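Local coordinates for protein myosin-2 (Saccharomyces cerevisiae, PDB 6IXO) that carries organelles and other cargo along actin cables as a class V myosin motor, gripping cargo receptors through the globular tail domain to which this chain belongs, at residues Val51-Ser63 and Phe103-Val115. Sequence-based numbering, arbitrary orientation.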
loop_
_atom_site.group_PDB
_atom_site.type_symbol
_atom_site.label_atom_id
_atom_site.label_comp_id
_atom_site.label_asym_id
_atom_site.label_seq_id
_atom_site.Cartn_x
_atom_site.Cartn_y
_atom_site.Cartn_z
ATOM N N VAL A 51 14.216 5.121 -10.551
ATOM C CA VAL A 51 13.351 4.452 -9.612
ATOM C C VAL A 51 13.731 2.977 -9.487
ATOM O O VAL A 51 13.838 2.447 -8.394
ATOM C CB VAL A 51 11.869 4.566 -10.026
ATOM C CG1 VAL A 51 10.992 3.789 -9.053
ATOM C CG2 VAL A 51 11.452 6.046 -10.072
ATOM N N VAL A 52 13.950 2.310 -10.615
ATOM C CA VAL A 52 14.187 0.880 -10.512
ATOM C C VAL A 52 15.665 0.535 -10.753
ATOM O O VAL A 52 15.957 -0.506 -11.321
ATOM C CB VAL A 52 13.249 0.100 -11.486
ATOM C CG1 VAL A 52 11.736 0.263 -11.001
ATOM C CG2 VAL A 52 13.425 0.552 -12.932
ATOM N N TYR A 53 16.591 1.386 -10.296
ATOM C CA TYR A 53 18.013 1.119 -10.586
ATOM C C TYR A 53 18.487 -0.205 -9.920
ATOM O O TYR A 53 19.295 -0.937 -10.532
ATOM C CB TYR A 53 18.914 2.321 -10.186
ATOM C CG TYR A 53 19.057 2.531 -8.698
ATOM C CD1 TYR A 53 20.039 1.850 -7.973
ATOM C CD2 TYR A 53 18.199 3.407 -7.996
ATOM C CE1 TYR A 53 20.167 2.015 -6.608
ATOM C CE2 TYR A 53 18.331 3.585 -6.623
ATOM C CZ TYR A 53 19.308 2.883 -5.929
ATOM O OH TYR A 53 19.447 3.029 -4.549
ATOM N N PRO A 54 17.977 -0.573 -8.726
ATOM C CA PRO A 54 18.429 -1.865 -8.192
ATOM C C PRO A 54 17.947 -3.031 -9.022
ATOM O O PRO A 54 18.760 -3.912 -9.328
ATOM C CB PRO A 54 17.793 -1.917 -6.784
ATOM C CG PRO A 54 17.593 -0.494 -6.438
ATOM C CD PRO A 54 17.118 0.121 -7.710
ATOM N N ALA A 55 16.674 -3.034 -9.402
ATOM C CA ALA A 55 16.195 -4.123 -10.250
ATOM C C ALA A 55 16.990 -4.228 -11.566
ATOM O O ALA A 55 17.326 -5.334 -11.968
ATOM C CB ALA A 55 14.730 -3.954 -10.575
ATOM N N ARG A 56 17.287 -3.098 -12.216
ATOM C CA ARG A 56 17.950 -3.167 -13.525
ATOM C C ARG A 56 19.339 -3.729 -13.335
ATOM O O ARG A 56 19.813 -4.532 -14.137
ATOM C CB ARG A 56 18.023 -1.781 -14.210
ATOM C CG ARG A 56 16.678 -1.113 -14.456
ATOM C CD ARG A 56 16.064 -1.521 -15.767
ATOM N NE ARG A 56 14.720 -0.974 -15.994
ATOM C CZ ARG A 56 14.458 0.197 -16.578
ATOM N NH1 ARG A 56 13.192 0.595 -16.738
ATOM N NH2 ARG A 56 15.447 0.972 -16.998
ATOM N N ILE A 57 20.015 -3.312 -12.271
ATOM C CA ILE A 57 21.347 -3.874 -12.014
ATOM C C ILE A 57 21.299 -5.399 -11.776
ATOM O O ILE A 57 22.095 -6.155 -12.339
ATOM C CB ILE A 57 21.997 -3.165 -10.826
ATOM C CG1 ILE A 57 22.344 -1.747 -11.259
ATOM C CG2 ILE A 57 23.245 -3.916 -10.382
ATOM C CD1 ILE A 57 22.798 -0.816 -10.120
ATOM N N LEU A 58 20.359 -5.842 -10.944
ATOM C CA LEU A 58 20.161 -7.262 -10.673
ATOM C C LEU A 58 19.883 -8.043 -11.946
ATOM O O LEU A 58 20.394 -9.142 -12.132
ATOM C CB LEU A 58 18.988 -7.458 -9.696
ATOM C CG LEU A 58 19.205 -6.928 -8.278
ATOM C CD1 LEU A 58 17.905 -7.069 -7.433
ATOM C CD2 LEU A 58 20.344 -7.651 -7.604
ATOM N N ILE A 59 19.049 -7.468 -12.802
ATOM C CA ILE A 59 18.698 -8.089 -14.079
ATOM C C ILE A 59 19.935 -8.289 -14.959
ATOM O O ILE A 59 20.104 -9.341 -15.609
ATOM C CB ILE A 59 17.617 -7.230 -14.819
ATOM C CG1 ILE A 59 16.258 -7.403 -14.106
ATOM C CG2 ILE A 59 17.499 -7.624 -16.297
ATOM C CD1 ILE A 59 15.222 -6.291 -14.457
ATOM N N ILE A 60 20.826 -7.308 -14.979
ATOM C CA ILE A 60 22.025 -7.452 -15.813
ATOM C C ILE A 60 22.899 -8.588 -15.286
ATOM O O ILE A 60 23.334 -9.468 -16.042
ATOM C CB ILE A 60 22.818 -6.156 -15.863
ATOM C CG1 ILE A 60 22.019 -5.132 -16.667
ATOM C CG2 ILE A 60 24.200 -6.393 -16.486
ATOM C CD1 ILE A 60 22.379 -3.699 -16.393
ATOM N N VAL A 61 23.151 -8.561 -13.984
ATOM C CA VAL A 61 23.958 -9.577 -13.326
ATOM C C VAL A 61 23.362 -10.951 -13.540
ATOM O O VAL A 61 24.065 -11.875 -13.940
ATOM C CB VAL A 61 24.079 -9.333 -11.810
ATOM C CG1 VAL A 61 24.670 -10.565 -11.122
ATOM C CG2 VAL A 61 24.902 -8.094 -11.543
ATOM N N LEU A 62 22.067 -11.076 -13.275
ATOM C CA LEU A 62 21.364 -12.356 -13.374
ATOM C C LEU A 62 21.464 -12.960 -14.748
ATOM O O LEU A 62 21.812 -14.139 -14.938
ATOM C CB LEU A 62 19.876 -12.168 -13.022
ATOM C CG LEU A 62 19.013 -13.434 -13.150
ATOM C CD1 LEU A 62 19.581 -14.550 -12.312
ATOM C CD2 LEU A 62 17.542 -13.180 -12.721
ATOM N N SER A 63 21.140 -12.142 -15.730
ATOM C CA SER A 63 21.157 -12.635 -17.083
ATOM C C SER A 63 22.568 -12.997 -17.531
ATOM O O SER A 63 22.736 -13.941 -18.319
ATOM C CB SER A 63 20.519 -11.619 -18.025
ATOM O OG SER A 63 21.170 -10.380 -17.969
ATOM N N PHE A 103 8.968 2.397 -3.479
ATOM C CA PHE A 103 10.244 2.148 -4.155
ATOM C C PHE A 103 10.456 0.648 -4.322
ATOM O O PHE A 103 10.742 0.153 -5.431
ATOM C CB PHE A 103 11.382 2.768 -3.326
ATOM C CG PHE A 103 12.763 2.517 -3.909
ATOM C CD1 PHE A 103 13.270 3.355 -4.897
ATOM C CD2 PHE A 103 13.550 1.481 -3.415
ATOM C CE1 PHE A 103 14.553 3.132 -5.436
ATOM C CE2 PHE A 103 14.866 1.274 -3.935
ATOM C CZ PHE A 103 15.337 2.110 -4.934
ATOM N N TRP A 104 10.341 -0.095 -3.219
ATOM C CA TRP A 104 10.592 -1.534 -3.294
ATOM C C TRP A 104 9.498 -2.262 -4.068
ATOM O O TRP A 104 9.785 -3.219 -4.772
ATOM C CB TRP A 104 10.786 -2.139 -1.887
ATOM C CG TRP A 104 12.165 -1.852 -1.433
ATOM C CD1 TRP A 104 12.555 -1.012 -0.447
ATOM C CD2 TRP A 104 13.364 -2.335 -2.053
ATOM N NE1 TRP A 104 13.916 -0.957 -0.377
ATOM C CE2 TRP A 104 14.446 -1.752 -1.365
ATOM C CE3 TRP A 104 13.623 -3.201 -3.118
ATOM C CZ2 TRP A 104 15.767 -2.015 -1.700
ATOM C CZ3 TRP A 104 14.956 -3.441 -3.474
ATOM C CH2 TRP A 104 16.000 -2.859 -2.758
ATOM N N LEU A 105 8.248 -1.813 -3.960
ATOM C CA LEU A 105 7.203 -2.387 -4.808
ATOM C C LEU A 105 7.549 -2.220 -6.289
ATOM O O LEU A 105 7.344 -3.140 -7.098
ATOM C CB LEU A 105 5.834 -1.723 -4.502
ATOM C CG LEU A 105 5.224 -2.120 -3.121
ATOM C CD1 LEU A 105 3.948 -1.260 -2.825
ATOM C CD2 LEU A 105 4.889 -3.609 -3.078
ATOM N N ALA A 106 8.027 -1.027 -6.657
ATOM C CA ALA A 106 8.371 -0.767 -8.064
ATOM C C ALA A 106 9.481 -1.741 -8.508
ATOM O O ALA A 106 9.438 -2.327 -9.612
ATOM C CB ALA A 106 8.835 0.643 -8.243
ATOM N N ASN A 107 10.472 -1.908 -7.639
ATOM C CA ASN A 107 11.646 -2.705 -8.014
ATOM C C ASN A 107 11.338 -4.188 -8.113
ATOM O O ASN A 107 11.800 -4.890 -9.029
ATOM C CB ASN A 107 12.790 -2.445 -7.033
ATOM C CG ASN A 107 13.602 -1.262 -7.458
ATOM O OD1 ASN A 107 14.506 -1.371 -8.333
ATOM N ND2 ASN A 107 13.231 -0.085 -6.948
ATOM N N VAL A 108 10.533 -4.677 -7.184
ATOM C CA VAL A 108 10.155 -6.095 -7.221
ATOM C C VAL A 108 9.228 -6.330 -8.412
ATOM O O VAL A 108 9.313 -7.370 -9.092
ATOM C CB VAL A 108 9.510 -6.542 -5.890
ATOM C CG1 VAL A 108 8.898 -7.926 -6.025
ATOM C CG2 VAL A 108 10.576 -6.531 -4.775
ATOM N N ARG A 109 8.377 -5.347 -8.727
ATOM C CA ARG A 109 7.563 -5.499 -9.940
ATOM C C ARG A 109 8.458 -5.563 -11.180
ATOM O O ARG A 109 8.167 -6.291 -12.150
ATOM C CB ARG A 109 6.558 -4.344 -10.102
ATOM C CG ARG A 109 5.634 -4.533 -11.300
ATOM C CD ARG A 109 4.794 -5.808 -11.134
ATOM N NE ARG A 109 3.745 -5.917 -12.164
ATOM C CZ ARG A 109 2.925 -6.970 -12.277
ATOM N NH1 ARG A 109 3.052 -8.023 -11.436
ATOM N NH2 ARG A 109 2.007 -6.984 -13.250
ATOM N N GLU A 110 9.532 -4.778 -11.179
ATOM C CA GLU A 110 10.397 -4.781 -12.372
ATOM C C GLU A 110 11.107 -6.151 -12.490
ATOM O O GLU A 110 11.283 -6.689 -13.572
ATOM C CB GLU A 110 11.430 -3.650 -12.277
ATOM C CG GLU A 110 12.388 -3.554 -13.477
ATOM C CD GLU A 110 11.741 -2.812 -14.635
ATOM O OE1 GLU A 110 10.565 -2.399 -14.498
ATOM O OE2 GLU A 110 12.424 -2.624 -15.656
ATOM N N LEU A 111 11.507 -6.711 -11.354
ATOM C CA LEU A 111 12.177 -8.012 -11.320
ATOM C C LEU A 111 11.229 -9.111 -11.779
ATOM O O LEU A 111 11.586 -9.988 -12.565
ATOM C CB LEU A 111 12.660 -8.324 -9.910
ATOM C CG LEU A 111 13.889 -7.551 -9.438
ATOM C CD1 LEU A 111 14.122 -7.718 -7.915
ATOM C CD2 LEU A 111 15.140 -8.013 -10.262
ATOM N N TYR A 112 10.010 -9.073 -11.265
ATOM C CA TYR A 112 9.054 -10.114 -11.592
ATOM C C TYR A 112 8.760 -10.042 -13.071
ATOM O O TYR A 112 8.732 -11.049 -13.779
ATOM C CB TYR A 112 7.771 -9.961 -10.735
ATOM C CG TYR A 112 6.683 -10.937 -11.151
ATOM C CD1 TYR A 112 6.772 -12.291 -10.813
ATOM C CD2 TYR A 112 5.597 -10.520 -11.912
ATOM C CE1 TYR A 112 5.800 -13.207 -11.232
ATOM C CE2 TYR A 112 4.597 -11.421 -12.307
ATOM C CZ TYR A 112 4.712 -12.769 -11.975
ATOM O OH TYR A 112 3.721 -13.663 -12.353
ATOM N N SER A 113 8.612 -8.819 -13.564
ATOM C CA SER A 113 8.302 -8.622 -14.963
ATOM C C SER A 113 9.447 -9.135 -15.842
ATOM O O SER A 113 9.229 -9.684 -16.921
ATOM C CB SER A 113 8.016 -7.135 -15.244
ATOM O OG SER A 113 6.921 -6.681 -14.403
ATOM N N PHE A 114 10.670 -8.944 -15.375
ATOM C CA PHE A 114 11.793 -9.481 -16.128
ATOM C C PHE A 114 11.741 -11.009 -16.201
ATOM O O PHE A 114 12.015 -11.594 -17.233
ATOM C CB PHE A 114 13.134 -9.069 -15.525
ATOM C CG PHE A 114 14.280 -9.794 -16.185
ATOM C CD1 PHE A 114 14.613 -9.492 -17.481
ATOM C CD2 PHE A 114 14.926 -10.842 -15.547
ATOM C CE1 PHE A 114 15.631 -10.200 -18.154
ATOM C CE2 PHE A 114 15.954 -11.553 -16.217
ATOM C CZ PHE A 114 16.286 -11.223 -17.508
ATOM N N VAL A 115 11.453 -11.652 -15.069
ATOM C CA VAL A 115 11.501 -13.107 -15.022
ATOM C C VAL A 115 10.407 -13.670 -15.916
ATOM O O VAL A 115 10.626 -14.636 -16.643
ATOM C CB VAL A 115 11.377 -13.619 -13.566
ATOM C CG1 VAL A 115 11.282 -15.133 -13.516
ATOM C CG2 VAL A 115 12.600 -13.142 -12.777
HETATM O O HOH W 1 10.309 0.177 -15.607
#
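Asn-107 joins the two helices through both ends of its amide. Asn-107 OD1 accepts the backbone N-H of Ala-55 at 2.9 Å, in the first turn of helix 53-67, where N-H groups lack helical acceptors; its ND2 gives one hydrogen to Val-51 O (3.0 Å, 155°) and the other to Phe-103 O, one turn back in its own helix. Three bonds thus fix the flip of this buried amide, which sits as a knob among Val-51, Tyr-53, Pro-54 and Ala-55. A leucine here would probably leave Ala-55 N and Val-51 O without their mates in a buried place. Farther along, Arg-56 NE meets Glu-110 OE2 at 2.8 Å in a salt bridge; the acid lies near the guanidinium plane, but the arginine comes from above the carboxylate plane. A water links Arg-56 NH1 to Glu-110 OE1. Glu-110 bends at chi2 (82°), turning its carboxylate to Arg-56 while CB and CG rest on Ala-55 CB, whose small methyl is consistent with the close approach of the two segment axes, 8.4 Å. Beyond it, Leu-111 CD1 meets Leu-58 CD1, and its CD2 lies against Ile-59 CG1. Ile-59 places CG2 over one face of the Phe-114 ring, a CH-pi contact 3.7 Å from the centroid, and Leu-62 CD2 comes to the ring's edge. At the other end, Phe-103 CZ packs against Pro-54 CG (3.8 Å), and proline suits the helix's second residue, where an N-H would lack a helical acceptor. In this all-helical tail domain the two segments run in roughly the same direction, crossing at -27°; helices 20-32 and 71-90 cover Leu-58, and helix 134-180 backs helix 97-124 at Val-108 and Val-115.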